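Local coordinates for fiber protein (PDB 5FLD) that forms the trimeric head domain of an adenovirus fibre, the capsid spike that probably attaches the virus to a receptor on the host cell, at residues Tyr115-Met120 with Val135-Ser140; Leu105-Thr110 with Tyr147-Thr152; Cys119-Leu124 with Val151-Phe156; Ile62-Leu67 with Pro155-Thr160. The protein carries 2 engineered substitutions. All blocks are in the same frame, centred on the assembly; numbering follows the deposited sequence.

Contact 1: Tyr115-Met120 with Val135-Ser140; sequences YRELCM and VLRSES
R137 grips the carboxylate of E117 side-on, one nitrogen to each oxygen. NH2 of R137 meets OE2 of E117 at 2.8 Å. That bond is nearly straight (172°), lies in the guanidinium plane and uses the syn lone pair of OE2. NE of R137 reaches OE1 of E117, also at 2.8 Å, but more bent (135°). The carboxylate and guanidinium planes are turned only moderately against each other. R137 bends about its CG-CD bond (chi3 48°), which turns its NE edge toward E117. CB of C119 packs 3.9 Å from CG1 of V135.

The pair sits where the antiparallel hairpin of strands 114-125 and 131-136 opens. M120 and L136 form a hydrogen-bonded pair of it, with N of L136 2.7 Å from O of M120. After L136, segment 135-140 leaves the strand, and side chains and water take over. One water donates to OE1 of E117 and O of L118 and accepts from N of S138. A second accepts from N of E139 and donates weakly to OE1 of E117.

Further out, NH1 of R137 binds O of K84, and F108 makes a cation-pi contact with R137. O of R137 and OG of S138 bind R116 of the second subunit.

Contact 2: Leu105-Thr110 with Tyr147-Thr152; sequences LCIFIT and YMHIVT
L105 meets two residues of the opposite strand at once, V151 and T152. This is a classic beta bulge. O of L105 accepts N of V151 at 2.8 Å and, more weakly, N of T152 at 3.5 Å. N of L105 donates to O of T152. The leucine side chain runs beside V151 and points the same way. Beyond the bulge the strands pair in regular antiparallel register.

C106 faces I150 in a non-hydrogen-bonded pair, with its CB near CG of M148. I107 pairs with H149 through two backbone bonds of 2.8 Å, N of each to O of the other. The tip of I107 leans back toward the bulge, and its CD1 touches CG2 of V151 at 3.5 Å.

F108 and M148 lie alongside each other, pointing the same way. SD of M148 comes within 3.4 Å of CE1 of F108, a Met-aromatic contact. The sulfur is 55° off the ring normal, so it sits obliquely. M148 holds CG anti to the backbone N (chi1 180°), which lays CG and SD alongside CE1 of F108.

I109 pairs with Y147 by two backbone bonds. Its CD1 reaches the edge of the H149 ring, 3.4 Å from NE2, while ND1 of that ring binds OG1 of T72.

F108, M148 and C106 thus put sulfur and aromatic carbon on the buried face. The I107 and H149 face is more mixed and only partly covered. Cohesion comes from backbone bonds and apolar contact, with no salt bridge across the strands.

Contact 3: Cys119-Leu124 with Val151-Phe156; sequences CMMQFL and VTVHPF
F123 turns the edge of its ring to the face of F156, in a T-shaped stack. The centroids are 5.2 Å apart and the planes stand at 76°. CE1 of F123 lies above the centre of the F156 ring, 3.9 Å from CZ of F156. The other face of that ring has O of H154 over its rim. The rim also meets the backbone: O of M121 lies near the ring plane, 3.5 Å from CE2 of F156. F156 holds CG anti to its carbonyl carbon (chi1 -65°), which sends the ring across to strand 114-125.

No hydrogen bond joins the two segments. They meet through side chains inside the all-beta fibre head, where strand 147-159 breaks at H154 and P155 and the chain bends past strand 114-125. Here the CA atoms of Q122 and F156 are 7.9 Å apart, too far for strand pairing.

M121 lies between F156 and V153, touching both. Its CB is 4.1 Å from CE2 of F156. Its chain stays extended beyond CG, and SD reaches CG2 of V153 at 4.4 Å. L67 packs on F123. At the break, ND1 of H154 hydrogen-bonds O of P101 of the third subunit, and its ring meets H154 of both neighbouring subunits.

Contact 4: Ile62-Leu67 with Pro155-Thr160; sequences ITITIL and PFLSLT
F156 crosses L67 obliquely and carries its ring past the backbone of T65. CB of F156 lies 3.7 Å from O of T65. At CG and CD1 the same oxygen remains beside the ring edge, near its plane. CE1 then reaches the leucine, 3.6 Å from CD1 of L67 and nearly as close to its CG. CZ, at the tip, is where F123 of strand 114-125 meets the ring. L67 holds CG anti to its carbonyl carbon (chi1 -59°), and this brings its branch to the ring.

The strands form a regular antiparallel pair near the C-terminus. Their axes run at 157° and approach to 4.7 Å. Two hydrogen-bonded pairs hold them, T63 with S158 and T65 with F156. Each pair makes two backbone bonds. In the second, N of T65 is 2.8 Å from O of F156.

On the F156 side of the sheet a water joins three polar groups. It lies 2.7 Å from OG1 of T65 and donates to O of F156 and OG of S158. That serine oxygen also bonds O of N98.

I64 and I66 project on the other side, where P155 fits against both. CG2 of I64 is 3.6 Å from CB of P155, and CD1 of I66 also packs on the proline ring. Farther along, CG2 of I62 rests 3.8 Å from CD1 of L159, though L159 is poorly ordered. I62 also packs on V59 of the second subunit.

In the fold
Strand 147-159 links three of the contacts. Its first part pairs with strand 102-109 in contact 2, its middle packs in contact 3, and its last part pairs with strand 62-67 in contact 4. Contacts 2 and 4 lie on opposite sides of the chain's centre, with their own centres about 22 Å apart. Contact 3 lies between them, its centre about 12 Å from that of contact 2 and 10 Å from that of contact 4. Contact 1 shares C119 and M120 with contact 3. Along the chain it is nested within contact 2, and contact 2 within contact 4. Contacts 1, 2 and 4 pair strands of one branched or curled antiparallel sheet, and contact 3 packs side chains between its strands. All four touch the third subunit.

Contact 1: Tyr115-Met120 with Val135-Ser140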
# COMPACT_ATOMS: atom_id res chain seq x y z
N TYR A 115 8.41 -17.46 3.69
CA TYR A 115 8.54 -16.03 3.93
C TYR A 115 7.23 -15.37 3.61
O TYR A 115 6.74 -15.47 2.51
CB TYR A 115 9.61 -15.43 3.03
CG TYR A 115 10.99 -16.00 3.28
CD1 TYR A 115 11.63 -15.77 4.49
CD2 TYR A 115 11.66 -16.73 2.32
CE1 TYR A 115 12.90 -16.28 4.73
CE2 TYR A 115 12.94 -17.23 2.54
CZ TYR A 115 13.55 -17.00 3.76
OH TYR A 115 14.82 -17.50 4.00
N ARG A 116 6.68 -14.69 4.60
CA ARG A 116 5.47 -13.95 4.44
C ARG A 116 5.86 -12.48 4.50
O ARG A 116 6.47 -12.04 5.50
CB ARG A 116 4.58 -14.37 5.57
CG ARG A 116 3.20 -13.87 5.52
CD ARG A 116 2.49 -14.42 6.76
NE ARG A 116 1.22 -13.77 6.91
CZ ARG A 116 0.05 -14.24 6.51
NH1 ARG A 116 -0.06 -15.43 5.89
NH2 ARG A 116 -1.03 -13.52 6.76
N GLU A 117 5.59 -11.75 3.43
CA GLU A 117 6.16 -10.40 3.22
C GLU A 117 5.20 -9.48 2.51
O GLU A 117 4.55 -9.87 1.55
CB GLU A 117 7.37 -10.45 2.27
CG GLU A 117 8.54 -11.23 2.72
CD GLU A 117 9.66 -11.24 1.73
OE1 GLU A 117 9.67 -10.46 0.75
OE2 GLU A 117 10.58 -12.01 1.98
N LEU A 118 5.18 -8.22 2.92
CA LEU A 118 4.61 -7.17 2.07
C LEU A 118 5.62 -6.83 0.98
O LEU A 118 6.81 -6.68 1.24
CB LEU A 118 4.22 -5.89 2.87
CG LEU A 118 3.02 -5.97 3.81
CD1 LEU A 118 2.56 -4.57 4.21
CD2 LEU A 118 1.86 -6.67 3.16
N CYS A 119 5.10 -6.72 -0.23
CA CYS A 119 5.85 -6.45 -1.47
C CYS A 119 5.11 -5.42 -2.28
O CYS A 119 3.90 -5.24 -2.06
CB CYS A 119 5.91 -7.69 -2.34
SG CYS A 119 6.71 -9.10 -1.56
N MET A 120 5.77 -4.80 -3.24
CA MET A 120 5.03 -3.99 -4.19
C MET A 120 5.04 -4.71 -5.53
O MET A 120 6.00 -5.41 -5.87
CB MET A 120 5.55 -2.59 -4.27
CG MET A 120 5.22 -1.83 -2.96
SD MET A 120 5.28 -0.06 -3.10
CE MET A 120 3.62 0.19 -3.74
N VAL A 135 7.69 -7.81 -9.20
CA VAL A 135 7.48 -7.88 -7.78
C VAL A 135 8.73 -7.31 -7.13
O VAL A 135 9.82 -7.80 -7.36
CB VAL A 135 7.26 -9.31 -7.27
CG1 VAL A 135 6.96 -9.30 -5.79
CG2 VAL A 135 6.16 -9.98 -8.08
N LEU A 136 8.56 -6.27 -6.30
CA LEU A 136 9.69 -5.67 -5.61
C LEU A 136 9.64 -6.00 -4.14
O LEU A 136 8.61 -5.81 -3.49
CB LEU A 136 9.68 -4.16 -5.84
CG LEU A 136 9.64 -3.68 -7.29
CD1 LEU A 136 9.67 -2.16 -7.32
CD2 LEU A 136 10.82 -4.24 -8.07
N ARG A 137 10.77 -6.47 -3.61
CA ARG A 137 10.88 -6.94 -2.26
C ARG A 137 11.98 -6.17 -1.51
O ARG A 137 12.76 -5.43 -2.13
CB ARG A 137 11.25 -8.42 -2.21
CG ARG A 137 10.29 -9.34 -2.93
CD ARG A 137 10.75 -10.79 -2.89
NE ARG A 137 11.14 -11.22 -1.55
CZ ARG A 137 12.40 -11.39 -1.13
NH1 ARG A 137 13.43 -11.21 -1.94
NH2 ARG A 137 12.62 -11.77 0.12
N SER A 138 12.03 -6.37 -0.21
CA SER A 138 13.01 -5.68 0.67
C SER A 138 14.38 -6.36 0.70
O SER A 138 15.41 -5.68 0.71
CB SER A 138 12.48 -5.57 2.10
OG SER A 138 13.47 -5.11 3.02
N GLU A 139 14.40 -7.70 0.75
CA GLU A 139 15.63 -8.44 1.05
C GLU A 139 15.93 -9.64 0.12
O GLU A 139 15.22 -10.65 0.18
CB GLU A 139 15.54 -8.94 2.50
CG GLU A 139 16.82 -9.54 3.05
CD GLU A 139 16.63 -10.25 4.39
OE1 GLU A 139 15.81 -9.78 5.22
OE2 GLU A 139 17.31 -11.28 4.60
N SER A 140 17.00 -9.53 -0.67
CA SER A 140 17.48 -10.64 -1.51
C SER A 140 17.93 -11.82 -0.67
O SER A 140 18.60 -11.64 0.37
CB SER A 140 18.65 -10.22 -2.43
OG SER A 140 18.26 -9.33 -3.47
O HOH W 1 9.46 -7.65 0.61
O HOH W 2 12.05 -8.99 1.90

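Contact 2: Leu105-Thr110 with Tyr147-Thr152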
# COMPACT_ATOMS: atom_id res chain seq x y z
N LEU A 105 0.49 -8.67 -0.04
CA LEU A 105 1.06 -9.58 0.93
C LEU A 105 1.25 -10.91 0.21
O LEU A 105 0.28 -11.46 -0.32
CB LEU A 105 0.13 -9.79 2.13
CG LEU A 105 0.65 -10.73 3.21
CD1 LEU A 105 1.92 -10.23 3.90
CD2 LEU A 105 -0.45 -10.90 4.25
N CYS A 106 2.50 -11.36 0.14
CA CYS A 106 2.87 -12.58 -0.56
C CYS A 106 3.51 -13.56 0.38
O CYS A 106 4.15 -13.20 1.40
CB CYS A 106 3.85 -12.29 -1.69
SG CYS A 106 3.10 -11.18 -2.91
N ILE A 107 3.37 -14.82 -0.00
CA ILE A 107 4.07 -15.89 0.64
C ILE A 107 5.03 -16.49 -0.37
O ILE A 107 4.62 -16.87 -1.47
CB ILE A 107 3.14 -17.01 1.19
CG1 ILE A 107 2.19 -16.51 2.29
CG2 ILE A 107 3.98 -18.13 1.74
CD1 ILE A 107 0.97 -17.38 2.45
N PHE A 108 6.30 -16.58 0.02
CA PHE A 108 7.34 -17.22 -0.78
C PHE A 108 7.76 -18.51 -0.13
O PHE A 108 8.23 -18.53 1.00
CB PHE A 108 8.58 -16.32 -0.99
CG PHE A 108 8.28 -15.03 -1.71
CD1 PHE A 108 8.31 -14.96 -3.08
CD2 PHE A 108 7.94 -13.88 -0.99
CE1 PHE A 108 7.98 -13.77 -3.73
CE2 PHE A 108 7.61 -12.70 -1.65
CZ PHE A 108 7.63 -12.64 -3.01
N ILE A 109 7.57 -19.60 -0.86
CA ILE A 109 7.98 -20.92 -0.38
C ILE A 109 9.26 -21.27 -1.10
O ILE A 109 9.34 -21.33 -2.36
CB ILE A 109 6.91 -21.98 -0.70
CG1 ILE A 109 5.56 -21.56 -0.10
CG2 ILE A 109 7.37 -23.35 -0.19
CD1 ILE A 109 4.47 -22.57 -0.27
N THR A 110 10.29 -21.55 -0.30
CA THR A 110 11.54 -22.07 -0.83
C THR A 110 11.70 -23.50 -0.30
O THR A 110 10.86 -23.96 0.47
CB THR A 110 12.75 -21.21 -0.41
OG1 THR A 110 12.96 -21.31 1.00
CG2 THR A 110 12.50 -19.74 -0.79
N TYR A 147 7.33 -21.56 -4.85
CA TYR A 147 6.04 -20.92 -5.10
C TYR A 147 6.04 -19.50 -4.55
O TYR A 147 6.73 -19.21 -3.57
CB TYR A 147 4.88 -21.68 -4.46
CG TYR A 147 4.75 -23.05 -5.07
CD1 TYR A 147 4.04 -23.24 -6.24
CD2 TYR A 147 5.39 -24.13 -4.49
CE1 TYR A 147 3.98 -24.49 -6.85
CE2 TYR A 147 5.34 -25.39 -5.07
CZ TYR A 147 4.64 -25.57 -6.24
OH TYR A 147 4.59 -26.83 -6.80
N MET A 148 5.28 -18.63 -5.20
CA MET A 148 4.86 -17.36 -4.65
C MET A 148 3.35 -17.34 -4.66
O MET A 148 2.76 -17.44 -5.74
CB MET A 148 5.37 -16.15 -5.45
CG MET A 148 4.91 -14.83 -4.84
SD MET A 148 5.31 -13.37 -5.83
CE MET A 148 4.08 -13.42 -7.09
N HIS A 149 2.73 -17.17 -3.49
CA HIS A 149 1.29 -17.04 -3.36
C HIS A 149 0.94 -15.61 -3.05
O HIS A 149 1.53 -15.05 -2.16
CB HIS A 149 0.78 -17.88 -2.21
CG HIS A 149 1.10 -19.33 -2.33
ND1 HIS A 149 0.48 -20.16 -3.24
CD2 HIS A 149 1.98 -20.10 -1.64
CE1 HIS A 149 0.96 -21.39 -3.10
NE2 HIS A 149 1.86 -21.39 -2.14
N ILE A 150 -0.00 -15.04 -3.78
CA ILE A 150 -0.52 -13.73 -3.42
C ILE A 150 -1.66 -13.93 -2.43
O ILE A 150 -2.69 -14.50 -2.77
CB ILE A 150 -1.00 -12.94 -4.63
CG1 ILE A 150 0.12 -12.78 -5.66
CG2 ILE A 150 -1.61 -11.59 -4.15
CD1 ILE A 150 -0.25 -11.95 -6.86
N VAL A 151 -1.47 -13.49 -1.19
CA VAL A 151 -2.51 -13.58 -0.16
C VAL A 151 -3.59 -12.54 -0.40
O VAL A 151 -4.82 -12.85 -0.41
CB VAL A 151 -1.91 -13.44 1.26
CG1 VAL A 151 -3.03 -13.51 2.31
CG2 VAL A 151 -0.89 -14.55 1.51
N THR A 152 -3.17 -11.29 -0.56
CA THR A 152 -4.08 -10.21 -0.87
C THR A 152 -3.28 -9.10 -1.55
O THR A 152 -2.06 -8.99 -1.35
CB THR A 152 -4.83 -9.75 0.41
OG1 THR A 152 -6.05 -9.11 0.01
CG2 THR A 152 -3.94 -8.89 1.25

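Contact 3: Cys119-Leu124 with Val151-Phe156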
# COMPACT_ATOMS: atom_id res chain seq x y z
N CYS A 119 5.10 -6.72 -0.23
CA CYS A 119 5.85 -6.45 -1.47
C CYS A 119 5.11 -5.42 -2.28
O CYS A 119 3.90 -5.24 -2.06
CB CYS A 119 5.91 -7.69 -2.34
SG CYS A 119 6.71 -9.10 -1.56
N MET A 120 5.77 -4.80 -3.24
CA MET A 120 5.03 -3.99 -4.19
C MET A 120 5.04 -4.71 -5.53
O MET A 120 6.00 -5.41 -5.87
CB MET A 120 5.55 -2.59 -4.27
CG MET A 120 5.22 -1.83 -2.96
SD MET A 120 5.28 -0.06 -3.10
CE MET A 120 3.62 0.19 -3.74
N MET A 121 3.94 -4.58 -6.26
CA MET A 121 3.78 -5.23 -7.58
C MET A 121 3.33 -4.20 -8.60
O MET A 121 2.60 -3.29 -8.27
CB MET A 121 2.70 -6.29 -7.51
CG MET A 121 2.99 -7.38 -6.55
SD MET A 121 1.69 -8.62 -6.80
CE MET A 121 2.61 -9.90 -6.02
N GLN A 122 3.72 -4.40 -9.87
CA GLN A 122 3.43 -3.46 -10.91
C GLN A 122 3.44 -4.18 -12.25
O GLN A 122 4.31 -5.01 -12.48
CB GLN A 122 4.50 -2.37 -10.93
CG GLN A 122 4.13 -1.21 -11.83
CD GLN A 122 5.10 -0.06 -11.70
OE1 GLN A 122 6.23 -0.20 -11.19
NE2 GLN A 122 4.67 1.10 -12.15
N PHE A 123 2.45 -3.87 -13.08
CA PHE A 123 2.42 -4.36 -14.46
C PHE A 123 3.11 -3.34 -15.36
O PHE A 123 2.76 -2.16 -15.36
CB PHE A 123 1.02 -4.62 -14.92
CG PHE A 123 0.38 -5.81 -14.29
CD1 PHE A 123 -0.33 -5.69 -13.10
CD2 PHE A 123 0.47 -7.05 -14.88
CE1 PHE A 123 -0.93 -6.81 -12.53
CE2 PHE A 123 -0.11 -8.17 -14.32
CZ PHE A 123 -0.83 -8.05 -13.11
N LEU A 124 4.09 -3.81 -16.10
CA LEU A 124 4.92 -2.96 -16.96
C LEU A 124 5.08 -3.68 -18.30
O LEU A 124 5.02 -4.90 -18.34
CB LEU A 124 6.28 -2.76 -16.33
CG LEU A 124 6.32 -1.99 -15.02
CD1 LEU A 124 7.72 -1.92 -14.44
CD2 LEU A 124 5.75 -0.59 -15.22
N VAL A 151 -1.47 -13.49 -1.19
CA VAL A 151 -2.51 -13.58 -0.16
C VAL A 151 -3.59 -12.54 -0.40
O VAL A 151 -4.82 -12.85 -0.41
CB VAL A 151 -1.91 -13.44 1.26
CG1 VAL A 151 -3.03 -13.51 2.31
CG2 VAL A 151 -0.89 -14.55 1.51
N THR A 152 -3.17 -11.29 -0.56
CA THR A 152 -4.08 -10.21 -0.87
C THR A 152 -3.28 -9.10 -1.55
O THR A 152 -2.06 -8.99 -1.35
CB THR A 152 -4.83 -9.75 0.41
OG1 THR A 152 -6.05 -9.11 0.01
CG2 THR A 152 -3.94 -8.89 1.25
N VAL A 153 -3.95 -8.32 -2.38
CA VAL A 153 -3.29 -7.23 -3.11
C VAL A 153 -4.27 -6.09 -3.33
O VAL A 153 -5.47 -6.31 -3.58
CB VAL A 153 -2.67 -7.80 -4.42
CG1 VAL A 153 -3.73 -8.46 -5.28
CG2 VAL A 153 -1.94 -6.73 -5.23
N HIS A 154 -3.78 -4.87 -3.20
CA HIS A 154 -4.58 -3.68 -3.41
C HIS A 154 -4.87 -3.56 -4.90
O HIS A 154 -4.04 -3.99 -5.72
CB HIS A 154 -3.83 -2.44 -2.89
CG HIS A 154 -4.65 -1.17 -2.91
ND1 HIS A 154 -5.67 -0.92 -2.01
CD2 HIS A 154 -4.62 -0.11 -3.75
CE1 HIS A 154 -6.22 0.25 -2.29
NE2 HIS A 154 -5.58 0.77 -3.32
N PRO A 155 -6.03 -3.00 -5.28
CA PRO A 155 -6.30 -2.82 -6.70
C PRO A 155 -5.24 -2.02 -7.45
O PRO A 155 -4.57 -1.14 -6.89
CB PRO A 155 -7.62 -2.04 -6.71
CG PRO A 155 -8.27 -2.44 -5.42
CD PRO A 155 -7.18 -2.59 -4.44
N PHE A 156 -5.08 -2.34 -8.73
CA PHE A 156 -4.11 -1.65 -9.56
C PHE A 156 -4.70 -0.45 -10.29
O PHE A 156 -5.77 -0.57 -10.90
CB PHE A 156 -3.49 -2.60 -10.59
CG PHE A 156 -2.67 -3.69 -9.98
CD1 PHE A 156 -3.29 -4.86 -9.55
CD2 PHE A 156 -1.30 -3.52 -9.79
CE1 PHE A 156 -2.53 -5.86 -8.95
CE2 PHE A 156 -0.55 -4.50 -9.19
CZ PHE A 156 -1.17 -5.68 -8.78

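Contact 4: Ile62-Leu67 with Pro155-Thr160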
# COMPACT_ATOMS: atom_id res chain seq x y z
N ILE A 62 -9.31 7.13 -15.32
CA ILE A 62 -8.52 6.03 -14.73
C ILE A 62 -9.21 4.68 -14.90
O ILE A 62 -10.42 4.60 -15.11
CB ILE A 62 -8.17 6.28 -13.25
CG1 ILE A 62 -9.41 6.27 -12.35
CG2 ILE A 62 -7.41 7.59 -13.08
CD1 ILE A 62 -9.06 6.33 -10.87
N THR A 63 -8.40 3.63 -14.83
CA THR A 63 -8.88 2.26 -14.82
C THR A 63 -8.34 1.58 -13.58
O THR A 63 -7.19 1.79 -13.21
CB THR A 63 -8.39 1.51 -16.07
OG1 THR A 63 -8.96 2.13 -17.23
CG2 THR A 63 -8.79 0.03 -16.04
N ILE A 64 -9.22 0.82 -12.94
CA ILE A 64 -8.92 0.05 -11.75
C ILE A 64 -8.93 -1.38 -12.20
O ILE A 64 -9.93 -1.86 -12.76
CB ILE A 64 -9.98 0.21 -10.63
CG1 ILE A 64 -10.31 1.68 -10.35
CG2 ILE A 64 -9.57 -0.58 -9.38
CD1 ILE A 64 -9.20 2.47 -9.79
N THR A 65 -7.84 -2.09 -11.94
CA THR A 65 -7.78 -3.48 -12.28
C THR A 65 -7.67 -4.34 -11.03
O THR A 65 -6.84 -4.08 -10.14
CB THR A 65 -6.60 -3.75 -13.23
OG1 THR A 65 -6.74 -2.98 -14.43
CG2 THR A 65 -6.53 -5.20 -13.57
N ILE A 66 -8.52 -5.35 -10.95
CA ILE A 66 -8.50 -6.28 -9.84
C ILE A 66 -8.11 -7.64 -10.33
O ILE A 66 -8.72 -8.16 -11.25
CB ILE A 66 -9.90 -6.42 -9.18
CG1 ILE A 66 -10.43 -5.06 -8.76
CG2 ILE A 66 -9.88 -7.43 -8.05
CD1 ILE A 66 -9.73 -4.47 -7.59
N LEU A 67 -7.12 -8.24 -9.69
CA LEU A 67 -6.71 -9.58 -10.06
C LEU A 67 -7.60 -10.62 -9.45
O LEU A 67 -8.14 -10.44 -8.34
CB LEU A 67 -5.29 -9.84 -9.59
CG LEU A 67 -4.24 -8.89 -10.14
CD1 LEU A 67 -2.86 -9.41 -9.72
CD2 LEU A 67 -4.34 -8.75 -11.65
N PRO A 155 -6.03 -3.00 -5.28
CA PRO A 155 -6.30 -2.82 -6.70
C PRO A 155 -5.24 -2.02 -7.45
O PRO A 155 -4.57 -1.14 -6.89
CB PRO A 155 -7.62 -2.04 -6.71
CG PRO A 155 -8.27 -2.44 -5.42
CD PRO A 155 -7.18 -2.59 -4.44
N PHE A 156 -5.08 -2.34 -8.73
CA PHE A 156 -4.11 -1.65 -9.56
C PHE A 156 -4.70 -0.45 -10.29
O PHE A 156 -5.77 -0.57 -10.90
CB PHE A 156 -3.49 -2.60 -10.59
CG PHE A 156 -2.67 -3.69 -9.98
CD1 PHE A 156 -3.29 -4.86 -9.55
CD2 PHE A 156 -1.30 -3.52 -9.79
CE1 PHE A 156 -2.53 -5.86 -8.95
CE2 PHE A 156 -0.55 -4.50 -9.19
CZ PHE A 156 -1.17 -5.68 -8.78
N LEU A 157 -3.98 0.67 -10.28
CA LEU A 157 -4.44 1.87 -11.00
C LEU A 157 -3.67 2.06 -12.25
O LEU A 157 -2.45 1.94 -12.28
CB LEU A 157 -4.30 3.16 -10.15
CG LEU A 157 -4.89 3.22 -8.74
CD1 LEU A 157 -4.80 4.64 -8.15
CD2 LEU A 157 -6.31 2.74 -8.64
N SER A 158 -4.40 2.40 -13.31
CA SER A 158 -3.82 2.85 -14.56
C SER A 158 -4.45 4.19 -14.91
O SER A 158 -5.64 4.39 -14.68
CB SER A 158 -4.11 1.82 -15.65
OG SER A 158 -3.53 0.57 -15.34
N LEU A 159 -3.64 5.13 -15.39
CA LEU A 159 -4.14 6.42 -15.89
C LEU A 159 -4.19 6.40 -17.41
O LEU A 159 -3.15 6.56 -18.06
CB LEU A 159 -3.28 7.58 -15.38
CG LEU A 159 -3.69 8.14 -14.01
CD1 LEU A 159 -3.64 7.08 -12.91
CD2 LEU A 159 -2.80 9.32 -13.65
N THR A 160 -5.38 6.20 -17.97
CA THR A 160 -5.58 6.03 -19.42
C THR A 160 -5.52 7.35 -20.19
O THR A 160 -6.16 8.33 -19.81
CB THR A 160 -6.92 5.34 -19.73
OG1 THR A 160 -7.99 6.01 -19.03
CG2 THR A 160 -6.88 3.89 -19.28
O HOH W 3 -5.38 -0.73 -13.92